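Local coordinates for protein CurF (Lyngbya majuscula, PDB 5DP2) that forms the cyclopropane ring of the curacin A biosynthetic intermediate, probably by NADPH-dependent reduction, as an unusual enoyl-acyl carrier protein reductase domain, at residues F143-Y148 and F279-E284; V229-L234 and I254-L259. All coordinates share one frame; numbering follows the deposited sequence.

How the interactions relate
Both contacts close around the nicotinamide end of one NADP molecule, their centres about 11 Å apart, and both segments of interaction 2 fall in the chain between the two segments of interaction 1. The carboxamide joins them: its N7N donates to Phe279 O of interaction 1 and to Ile256 O of interaction 2, while O7N accepts from Met281 N. Strands 251-255 and 275-278 are neighbours in the parallel sheet, and just past the end of 275-278, Phe279 N lies 3.3 Å from Glu255 O, a probable hydrogen bond. Phe279 CZ packs on Ile256 CG2 at 3.6 Å, and Arg258 lies against Asp280. Interaction 2 also reaches the adenine end of the cofactor, through Leu234.

Interaction 1: residues F143-Y148 and F279-E284; sequences FFTAYY and FDMSDE. With NAP (NADP nicotinamide-adenine-dinucleotide phosphate), chain B.
In the nicotinamide pocket of the NADP site, Thr145 of helix 140-153 meets Met281, the first residue of helix 281-287. Thr145 OG1 lies 3.3 Å from Met281 CG and 3.4 Å from NADP C4N, the carbon through which nicotinamide gives or takes hydride; the OG1 hydrogen bond goes back to Met141 O in its own helix. Met281, bent at chi2 (-67°) and chi3, is flexible enough to fold its thioether against this helix, where CE reaches Phe144 O and Phe144 CB, while SD makes an oblique Met-aromatic contact with the Tyr148 ring. Beside it the Tyr148 ring, with CG anti to the backbone N (chi1 -176°), turns an edge to the face of Phe279 in a T-shaped pair, centroids 5.2 Å apart and planes at 89°. Asp280 is the N-cap of the second helix: OD1 takes a weak bond from Ser282 N and another from Ser282 OG, and OD2 forms a salt bridge with Arg51. The backbone flanking this cap grips the carboxamide, Met281 N giving a nearly straight 2.7 Å bond to O7N and Phe279 O accepting from N7N. At the partly exposed end, a water bridges Tyr148 OH and Glu284 OE2.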
# COMPACT_ATOMS: atom_id res chain seq x y z
N PHE A 143 -2.66 -4.35 2.24
CA PHE A 143 -3.09 -5.08 3.43
C PHE A 143 -2.12 -4.98 4.58
O PHE A 143 -2.56 -4.97 5.74
CB PHE A 143 -3.41 -6.55 3.13
CG PHE A 143 -4.74 -6.76 2.44
CD1 PHE A 143 -5.89 -6.92 3.20
CD2 PHE A 143 -4.84 -6.77 1.07
CE1 PHE A 143 -7.12 -7.15 2.59
CE2 PHE A 143 -6.06 -7.02 0.45
CZ PHE A 143 -7.20 -7.21 1.22
N PHE A 144 -0.80 -4.97 4.34
CA PHE A 144 0.12 -4.89 5.47
C PHE A 144 -0.04 -3.53 6.16
O PHE A 144 -0.02 -3.45 7.39
CB PHE A 144 1.57 -5.18 5.07
CG PHE A 144 1.89 -6.64 4.86
CD1 PHE A 144 1.12 -7.48 4.05
CD2 PHE A 144 3.02 -7.20 5.47
CE1 PHE A 144 1.45 -8.81 3.86
CE2 PHE A 144 3.35 -8.54 5.27
CZ PHE A 144 2.57 -9.33 4.47
N THR A 145 -0.22 -2.45 5.37
CA THR A 145 -0.44 -1.12 5.93
C THR A 145 -1.72 -1.08 6.74
O THR A 145 -1.75 -0.60 7.88
CB THR A 145 -0.49 -0.09 4.79
OG1 THR A 145 0.76 -0.07 4.09
CG2 THR A 145 -0.75 1.32 5.29
N ALA A 146 -2.81 -1.55 6.14
CA ALA A 146 -4.11 -1.49 6.81
C ALA A 146 -4.14 -2.37 8.06
O ALA A 146 -4.74 -2.01 9.07
CB ALA A 146 -5.22 -1.84 5.85
N TYR A 147 -3.51 -3.55 8.00
CA TYR A 147 -3.50 -4.44 9.16
C TYR A 147 -2.68 -3.86 10.29
O TYR A 147 -3.09 -3.86 11.45
CB TYR A 147 -2.96 -5.82 8.75
CG TYR A 147 -3.07 -6.85 9.85
CD1 TYR A 147 -4.24 -7.56 10.05
CD2 TYR A 147 -2.01 -7.13 10.69
CE1 TYR A 147 -4.36 -8.53 11.03
CE2 TYR A 147 -2.12 -8.09 11.70
CZ TYR A 147 -3.31 -8.78 11.86
OH TYR A 147 -3.45 -9.74 12.85
N TYR A 148 -1.48 -3.34 9.97
CA TYR A 148 -0.66 -2.74 11.01
C TYR A 148 -1.40 -1.60 11.69
O TYR A 148 -1.44 -1.49 12.92
CB TYR A 148 0.68 -2.29 10.42
CG TYR A 148 1.61 -1.76 11.46
CD1 TYR A 148 2.04 -2.55 12.52
CD2 TYR A 148 2.09 -0.45 11.38
CE1 TYR A 148 2.91 -2.07 13.47
CE2 TYR A 148 2.98 0.03 12.32
CZ TYR A 148 3.40 -0.77 13.37
OH TYR A 148 4.28 -0.30 14.32
N PHE A 279 2.54 6.60 10.77
CA PHE A 279 3.61 5.65 10.51
C PHE A 279 3.90 5.60 9.03
O PHE A 279 3.09 6.02 8.20
CB PHE A 279 3.29 4.23 11.04
CG PHE A 279 2.08 3.57 10.40
CD1 PHE A 279 0.81 3.76 10.90
CD2 PHE A 279 2.22 2.72 9.31
CE1 PHE A 279 -0.28 3.11 10.33
CE2 PHE A 279 1.12 2.11 8.73
CZ PHE A 279 -0.13 2.30 9.25
N ASP A 280 5.08 5.05 8.70
CA ASP A 280 5.52 4.85 7.33
C ASP A 280 6.03 3.42 7.21
O ASP A 280 7.05 3.05 7.83
CB ASP A 280 6.59 5.88 6.93
CG ASP A 280 6.97 5.78 5.45
OD1 ASP A 280 6.96 4.67 4.92
OD2 ASP A 280 7.30 6.82 4.82
N MET A 281 5.29 2.61 6.47
CA MET A 281 5.65 1.19 6.36
C MET A 281 7.02 0.96 5.77
O MET A 281 7.70 0.01 6.16
CB MET A 281 4.61 0.45 5.55
CG MET A 281 3.26 0.38 6.20
SD MET A 281 3.20 -0.63 7.72
CE MET A 281 3.16 -2.25 6.99
N SER A 282 7.42 1.79 4.81
CA SER A 282 8.77 1.64 4.27
C SER A 282 9.84 1.77 5.36
O SER A 282 10.79 0.97 5.41
CB SER A 282 8.98 2.58 3.08
OG SER A 282 8.94 3.93 3.43
N ASP A 283 9.67 2.74 6.27
CA ASP A 283 10.58 2.86 7.38
C ASP A 283 10.56 1.60 8.27
O ASP A 283 11.58 1.12 8.75
CB ASP A 283 10.22 4.04 8.30
CG ASP A 283 10.47 5.42 7.72
OD1 ASP A 283 11.31 5.54 6.81
OD2 ASP A 283 9.82 6.38 8.21
N GLU A 284 9.34 1.07 8.50
CA GLU A 284 9.20 -0.14 9.34
C GLU A 284 9.89 -1.34 8.71
O GLU A 284 10.49 -2.16 9.44
CB GLU A 284 7.72 -0.43 9.60
CG GLU A 284 6.99 0.66 10.36
CD GLU A 284 7.47 0.85 11.77
OE1 GLU A 284 7.95 -0.13 12.40
OE2 GLU A 284 7.39 1.99 12.28
PA NAP B . -4.79 4.94 -3.59
O1A NAP B . -5.18 3.81 -4.49
O2A NAP B . -5.49 5.11 -2.30
O5B NAP B . -4.88 6.27 -4.46
C5B NAP B . -4.89 7.57 -3.84
C4B NAP B . -6.23 7.90 -3.21
O4B NAP B . -6.20 9.24 -2.80
C3B NAP B . -7.41 7.72 -4.12
O3B NAP B . -8.23 6.69 -3.59
C2B NAP B . -8.13 9.08 -4.13
O2B NAP B . -9.51 9.09 -3.94
C1B NAP B . -7.53 9.79 -2.93
N9A NAP B . -7.35 11.23 -3.11
C8A NAP B . -6.27 11.86 -3.69
N7A NAP B . -6.44 13.20 -3.67
C5A NAP B . -7.62 13.42 -3.06
C6A NAP B . -8.37 14.59 -2.71
N6A NAP B . -7.89 15.81 -3.02
N1A NAP B . -9.53 14.43 -2.09
C2A NAP B . -9.97 13.20 -1.81
N3A NAP B . -9.36 12.04 -2.07
C4A NAP B . -8.21 12.16 -2.71
O3 NAP B . -3.21 4.87 -3.31
PN NAP B . -2.40 3.93 -2.30
O1N NAP B . -1.14 3.55 -2.98
O2N NAP B . -3.28 2.84 -1.76
O5D NAP B . -2.02 4.94 -1.17
C5D NAP B . -3.08 5.49 -0.35
C4D NAP B . -2.55 6.74 0.41
O4D NAP B . -1.82 6.28 1.52
C3D NAP B . -1.57 7.61 -0.39
O3D NAP B . -1.67 8.95 0.10
C2D NAP B . -0.23 6.99 -0.07
O2D NAP B . 0.82 7.95 -0.23
C1D NAP B . -0.42 6.56 1.36
N1N NAP B . 0.24 5.34 1.87
C2N NAP B . 1.01 5.42 2.99
C3N NAP B . 1.65 4.31 3.52
C7N NAP B . 2.47 4.45 4.76
O7N NAP B . 3.15 3.48 5.03
N7N NAP B . 2.41 5.60 5.47
C4N NAP B . 1.50 3.07 2.89
C5N NAP B . 0.71 3.01 1.75
C6N NAP B . 0.08 4.16 1.25
P2B NAP B . -10.58 8.68 -5.05
O1X NAP B . -10.43 7.18 -5.27
O2X NAP B . -11.89 9.05 -4.40
O3X NAP B . -10.26 9.47 -6.29
O HOH W 1 5.05 2.10 13.87

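Interaction 2: residues V229-L234 and I254-L259; sequences VIFNSL and IEIGRL. With NAP (NADP nicotinamide-adenine-dinucleotide phosphate), chain B.
Ile254 and Phe231 pair as neighbours on parallel strands of the Rossmann-type sheet, strand 251-255 following 227-232 by way of helix 239-245. Three backbone bonds set the register: Ile254 N to Ile230 O, Asn232 N to Ile254 O, and Ile256 N to Asn232 O, the last carrying the pairing one residue past the end of strand 251-255.

Among the apolar contacts, Phe231 and Ile254 share one face of the sheet, and Ile256, just past the strand, extends this apolar patch. Ile254 CD1 meets Val229 CG1 at 3.7 Å and lies at the edge of the Phe231 ring, while Ile256 CD1 touches Phe231 CZ. Ile256 CG1 sits between backbone N and carbonyl carbon (chi1 70°), beside Asn232 O and the nicotinamide ribose.

On the other face, Asn232 and Glu255 run side by side with their flat groups 78° apart. Asn232, able to donate and accept at once, closes an Asx turn with OD1 taking Leu234 N, while ND2 gives one bond to Leu234 O and a 2.8 Å one to the syn lone pair of Glu255 OE1, which Tyr253 OH also contacts by a hydrogen bond. Glu255 OE2 receives Gly257 N on its anti lone pair.

Cofactor contacts come from the loops: Leu234 CD2 lies 3.5 Å from the adenine N3A, Ser233 CB packs on ribose C4D, and Ile256 O accepts a 172° bond from the carboxamide N7N, 2.9 Å away.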
# COMPACT_ATOMS: atom_id res chain seq x y z
N VAL A 229 -12.29 5.27 15.47
CA VAL A 229 -11.03 5.12 14.75
C VAL A 229 -11.21 5.85 13.43
O VAL A 229 -12.24 5.72 12.76
CB VAL A 229 -10.69 3.64 14.50
CG1 VAL A 229 -9.40 3.48 13.72
CG2 VAL A 229 -10.62 2.86 15.81
N ILE A 230 -10.15 6.57 13.02
CA ILE A 230 -10.06 7.13 11.67
C ILE A 230 -8.81 6.55 11.01
O ILE A 230 -7.73 6.56 11.61
CB ILE A 230 -10.00 8.68 11.70
CG1 ILE A 230 -11.30 9.24 12.28
CG2 ILE A 230 -9.75 9.21 10.30
CD1 ILE A 230 -11.29 10.74 12.49
N PHE A 231 -8.98 6.08 9.78
CA PHE A 231 -7.88 5.60 8.93
C PHE A 231 -7.76 6.61 7.79
O PHE A 231 -8.59 6.61 6.86
CB PHE A 231 -8.19 4.19 8.43
CG PHE A 231 -7.07 3.56 7.63
CD1 PHE A 231 -6.06 2.85 8.26
CD2 PHE A 231 -7.03 3.63 6.25
CE1 PHE A 231 -5.03 2.26 7.55
CE2 PHE A 231 -6.01 3.02 5.54
CZ PHE A 231 -5.01 2.35 6.19
N ASN A 232 -6.77 7.50 7.89
CA ASN A 232 -6.68 8.65 7.00
C ASN A 232 -5.40 8.64 6.17
O ASN A 232 -4.34 8.23 6.64
CB ASN A 232 -6.70 9.95 7.80
CG ASN A 232 -6.86 11.17 6.90
OD1 ASN A 232 -7.66 11.13 5.95
ND2 ASN A 232 -6.10 12.23 7.16
N SER A 233 -5.51 9.20 4.96
CA SER A 233 -4.37 9.56 4.12
C SER A 233 -4.48 10.98 3.54
O SER A 233 -3.60 11.38 2.79
CB SER A 233 -4.21 8.56 2.99
OG SER A 233 -5.30 8.59 2.11
N LEU A 234 -5.56 11.71 3.82
CA LEU A 234 -5.81 13.03 3.21
C LEU A 234 -5.35 14.10 4.18
O LEU A 234 -5.95 14.29 5.24
CB LEU A 234 -7.30 13.17 2.87
CG LEU A 234 -7.88 12.07 1.98
CD1 LEU A 234 -9.37 12.31 1.73
CD2 LEU A 234 -7.13 11.93 0.67
N ILE A 254 -5.32 7.16 12.95
CA ILE A 254 -4.28 6.53 12.15
C ILE A 254 -4.02 7.43 10.95
O ILE A 254 -4.93 7.75 10.18
CB ILE A 254 -4.70 5.14 11.66
CG1 ILE A 254 -5.18 4.23 12.79
CG2 ILE A 254 -3.56 4.52 10.88
CD1 ILE A 254 -6.01 3.09 12.25
N GLU A 255 -2.74 7.83 10.77
CA GLU A 255 -2.37 8.70 9.66
C GLU A 255 -1.31 8.01 8.82
O GLU A 255 -0.17 7.77 9.32
CB GLU A 255 -1.88 10.06 10.16
CG GLU A 255 -1.55 11.05 9.03
CD GLU A 255 -2.74 11.29 8.10
OE1 GLU A 255 -3.71 11.95 8.56
OE2 GLU A 255 -2.74 10.82 6.94
N ILE A 256 -1.65 7.72 7.57
CA ILE A 256 -0.69 7.14 6.64
C ILE A 256 -0.23 8.15 5.59
O ILE A 256 0.69 7.85 4.83
CB ILE A 256 -1.18 5.83 6.00
CG1 ILE A 256 -2.33 6.03 5.00
CG2 ILE A 256 -1.55 4.82 7.09
CD1 ILE A 256 -2.71 4.79 4.22
N GLY A 257 -0.85 9.33 5.51
CA GLY A 257 -0.28 10.34 4.65
C GLY A 257 1.06 10.80 5.24
O GLY A 257 1.25 10.73 6.46
N ARG A 258 1.97 11.21 4.38
CA ARG A 258 3.27 11.63 4.87
C ARG A 258 3.57 13.09 4.58
O ARG A 258 4.57 13.60 5.04
CB ARG A 258 4.39 10.67 4.39
CG ARG A 258 4.18 9.21 4.81
CD ARG A 258 4.16 9.02 6.30
NE ARG A 258 5.46 9.31 6.91
CZ ARG A 258 5.72 9.29 8.22
NH1 ARG A 258 4.75 9.11 9.11
NH2 ARG A 258 6.96 9.49 8.62
N LEU A 259 2.71 13.78 3.83
CA LEU A 259 2.91 15.20 3.53
C LEU A 259 2.18 16.07 4.52
O LEU A 259 0.98 15.91 4.75
CB LEU A 259 2.42 15.55 2.11
CG LEU A 259 2.90 14.72 0.93
CD1 LEU A 259 2.09 14.97 -0.35
CD2 LEU A 259 4.37 15.02 0.71
PA NAP B . -4.79 4.94 -3.59
O1A NAP B . -5.18 3.81 -4.49
O2A NAP B . -5.49 5.11 -2.30
O5B NAP B . -4.88 6.27 -4.46
C5B NAP B . -4.89 7.57 -3.84
C4B NAP B . -6.23 7.90 -3.21
O4B NAP B . -6.20 9.24 -2.80
C3B NAP B . -7.41 7.72 -4.12
O3B NAP B . -8.23 6.69 -3.59
C2B NAP B . -8.13 9.08 -4.13
O2B NAP B . -9.51 9.09 -3.94
C1B NAP B . -7.53 9.79 -2.93
N9A NAP B . -7.35 11.23 -3.11
C8A NAP B . -6.27 11.86 -3.69
N7A NAP B . -6.44 13.20 -3.67
C5A NAP B . -7.62 13.42 -3.06
C6A NAP B . -8.37 14.59 -2.71
N6A NAP B . -7.89 15.81 -3.02
N1A NAP B . -9.53 14.43 -2.09
C2A NAP B . -9.97 13.20 -1.81
N3A NAP B . -9.36 12.04 -2.07
C4A NAP B . -8.21 12.16 -2.71
O3 NAP B . -3.21 4.87 -3.31
PN NAP B . -2.40 3.93 -2.30
O1N NAP B . -1.14 3.55 -2.98
O2N NAP B . -3.28 2.84 -1.76
O5D NAP B . -2.02 4.94 -1.17
C5D NAP B . -3.08 5.49 -0.35
C4D NAP B . -2.55 6.74 0.41
O4D NAP B . -1.82 6.28 1.52
C3D NAP B . -1.57 7.61 -0.39
O3D NAP B . -1.67 8.95 0.10
C2D NAP B . -0.23 6.99 -0.07
O2D NAP B . 0.82 7.95 -0.23
C1D NAP B . -0.42 6.56 1.36
N1N NAP B . 0.24 5.34 1.87
C2N NAP B . 1.01 5.42 2.99
C3N NAP B . 1.65 4.31 3.52
C7N NAP B . 2.47 4.45 4.76
O7N NAP B . 3.15 3.48 5.03
N7N NAP B . 2.41 5.60 5.47
C4N NAP B . 1.50 3.07 2.89
C5N NAP B . 0.71 3.01 1.75
C6N NAP B . 0.08 4.16 1.25
P2B NAP B . -10.58 8.68 -5.05
O1X NAP B . -10.43 7.18 -5.27
O2X NAP B . -11.89 9.05 -4.40
O3X NAP B . -10.26 9.47 -6.29